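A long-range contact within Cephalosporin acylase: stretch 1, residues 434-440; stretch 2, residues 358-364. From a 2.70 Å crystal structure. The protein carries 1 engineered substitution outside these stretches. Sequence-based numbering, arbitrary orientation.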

# COMPACT_ATOMS: atom_id res chain seq x y z
N GLY D 434 -25.05 -15.20 -15.56
CA GLY D 434 -24.63 -14.12 -16.45
C GLY D 434 -23.45 -14.25 -17.40
O GLY D 434 -22.75 -15.28 -17.45
N PRO D 435 -23.24 -13.20 -18.21
CA PRO D 435 -22.12 -13.13 -19.14
C PRO D 435 -20.86 -12.56 -18.49
O PRO D 435 -20.93 -11.68 -17.63
CB PRO D 435 -22.64 -12.21 -20.23
CG PRO D 435 -23.59 -11.28 -19.51
CD PRO D 435 -24.10 -12.00 -18.28
N PHE D 436 -19.71 -13.09 -18.92
CA PHE D 436 -18.42 -12.59 -18.49
C PHE D 436 -17.43 -12.80 -19.62
O PHE D 436 -17.66 -13.62 -20.51
CB PHE D 436 -17.95 -13.29 -17.21
CG PHE D 436 -17.56 -14.73 -17.42
CD1 PHE D 436 -18.50 -15.73 -17.31
CD2 PHE D 436 -16.24 -15.08 -17.72
CE1 PHE D 436 -18.15 -17.04 -17.49
CE2 PHE D 436 -15.89 -16.39 -17.91
CZ PHE D 436 -16.84 -17.37 -17.79
N GLY D 437 -16.33 -12.05 -19.59
CA GLY D 437 -15.23 -12.25 -20.52
C GLY D 437 -14.04 -11.44 -20.08
O GLY D 437 -14.19 -10.37 -19.47
N VAL D 438 -12.84 -11.95 -20.35
CA VAL D 438 -11.63 -11.16 -20.20
C VAL D 438 -10.78 -11.16 -21.46
O VAL D 438 -9.95 -12.06 -21.67
CB VAL D 438 -10.78 -11.56 -18.99
CG1 VAL D 438 -9.63 -10.56 -18.79
CG2 VAL D 438 -11.62 -11.61 -17.74
N MET D 439 -11.05 -10.18 -22.31
CA MET D 439 -10.19 -9.66 -23.39
C MET D 439 -8.68 -9.93 -23.24
O MET D 439 -8.15 -9.86 -22.14
CB MET D 439 -10.42 -8.13 -23.41
CG MET D 439 -10.17 -7.39 -24.68
SD MET D 439 -8.43 -7.02 -25.01
CE MET D 439 -7.84 -6.37 -23.48
N GLY D 440 -7.99 -10.23 -24.33
CA GLY D 440 -6.52 -10.15 -24.31
C GLY D 440 -5.68 -11.21 -24.98
O GLY D 440 -4.58 -11.51 -24.51
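Stretch 2, residues 358-364: TVYLATA

The ring of Tyr360 lies flat against a glycine backbone: Gly437 CA sits 3.6 Å from the centroid of the Tyr360 ring and only 11° off the ring normal, a CH-π contact over one face. The fit depends on the absence of a side chain at Gly437, since a CB built there would point toward stretch 2 and come within 2.6 Å of Tyr360 CE1, a clash. The ring also meets the glycine amide, with Gly437 N 3.2 Å from Tyr360 CE2.

Both partners are extended. Residues 434-438 belong to a strand that begins earlier in the chain, and residues 359-364 form a strand that continues beyond the stretch. Their N-to-C directions differ by 169°, so stretch 2 runs nearly antiparallel to stretch 1, and the axes approach to 6.9 Å. That spacing is filled by side chains: no clear hydrogen bond links the two stretches, and the strands face each other rather than pairing edge to edge through their backbones. In register, Pro435 CA lies 6.0 Å from Ala362 CA and Met439 CA lies 6.0 Å from Tyr360 CA. The two stretches together bury 369 Å² of surface against each other.

The alternation expected of β-strands sets the pattern of contacts. In stretch 2, the CA-to-CB bonds of Thr358, Tyr360, Ala362 and Ala364 point toward stretch 1, whereas those of Val359 and Thr363 point away. In stretch 1, Pro435 and Met439 point toward stretch 2, while Phe436 and Val438 point away; Gly437, between these last two, presents bare backbone to the aromatic ring.

Tyr360 gives up more area to the contact than any other residue, 93 Å². Its chi1 of -180° (t) and chi2 of 72° extend the side chain along stretch 1, carrying the phenol past Gly437 toward the peptide joining Pro435 and Phe436. There Tyr360 OH lies 3.5 Å from Pro435 C and 3.7 Å from Pro435 CB. The hydroxyl is also 2.8 Å from Phe436 O, and it has a hydrogen-bonding partner elsewhere in the structure. Although Tyr360 OH approaches Phe436 N to 3.0 Å, the angle is poor and the pair is not hydrogen-bonded.

Beyond the tyrosine, the contact becomes a small apolar one. Pro435, with its ring in the C-gamma endo pucker, places CG 3.8 Å from Ala362 CB; the short alanine side chain meets the proline ring directly. The same Pro435 CG lies 4.1 Å from Thr363 O, so the ring touches backbone as well as side chain.

At the other end, Met439 packs on Thr358, where stretch 2 begins. Met439 CG approaches Thr358 O to 3.3 Å and Thr358 CB to 3.8 Å, while Thr358 OG1 is hydrogen-bonded elsewhere in the structure. Met439 takes chi1 of -155° (t), followed by m at chi2 and chi3. Both residues are partly exposed, in contrast to the buried Tyr360, Gly437, Pro435 and Ala362.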

# COMPACT_ATOMS: atom_id res chain seq x y z
N THR D 358 -9.10 -6.70 -29.37
CA THR D 358 -10.35 -7.39 -29.04
C THR D 358 -11.27 -6.48 -28.23
O THR D 358 -10.79 -5.68 -27.42
CB THR D 358 -10.07 -8.70 -28.27
OG1 THR D 358 -9.10 -9.49 -28.97
CG2 THR D 358 -11.34 -9.52 -28.10
N VAL D 359 -12.57 -6.57 -28.44
CA VAL D 359 -13.52 -5.87 -27.59
C VAL D 359 -14.49 -6.85 -26.94
O VAL D 359 -15.10 -7.68 -27.62
CB VAL D 359 -14.30 -4.72 -28.33
CG1 VAL D 359 -13.38 -3.56 -28.62
CG2 VAL D 359 -14.94 -5.20 -29.62
N TYR D 360 -14.62 -6.77 -25.62
CA TYR D 360 -15.62 -7.56 -24.92
C TYR D 360 -16.74 -6.68 -24.40
O TYR D 360 -16.56 -5.49 -24.15
CB TYR D 360 -15.02 -8.45 -23.81
CG TYR D 360 -16.10 -9.25 -23.12
CD1 TYR D 360 -16.70 -10.32 -23.77
CD2 TYR D 360 -16.57 -8.90 -21.86
CE1 TYR D 360 -17.73 -11.03 -23.18
CE2 TYR D 360 -17.59 -9.61 -21.26
CZ TYR D 360 -18.17 -10.68 -21.93
OH TYR D 360 -19.19 -11.40 -21.35
N LEU D 361 -17.91 -7.29 -24.23
CA LEU D 361 -19.16 -6.58 -24.09
C LEU D 361 -20.11 -7.52 -23.36
O LEU D 361 -20.11 -8.74 -23.62
CB LEU D 361 -19.65 -6.28 -25.51
CG LEU D 361 -20.99 -5.75 -26.00
CD1 LEU D 361 -20.81 -5.63 -27.48
CD2 LEU D 361 -22.15 -6.67 -25.68
N ALA D 362 -20.92 -6.98 -22.45
CA ALA D 362 -21.94 -7.79 -21.81
C ALA D 362 -23.21 -6.99 -21.63
O ALA D 362 -23.17 -5.83 -21.21
CB ALA D 362 -21.47 -8.32 -20.48
N THR D 363 -24.33 -7.62 -21.97
CA THR D 363 -25.64 -6.99 -21.85
C THR D 363 -26.67 -7.92 -21.18
O THR D 363 -26.62 -9.15 -21.32
CB THR D 363 -26.19 -6.60 -23.21
OG1 THR D 363 -26.05 -7.70 -24.10
CG2 THR D 363 -25.43 -5.41 -23.79
N ALA D 364 -27.59 -7.31 -20.45
CA ALA D 364 -28.71 -8.02 -19.85
C ALA D 364 -29.93 -7.10 -19.77
O ALA D 364 -29.79 -5.87 -19.67
CB ALA D 364 -28.33 -8.53 -18.47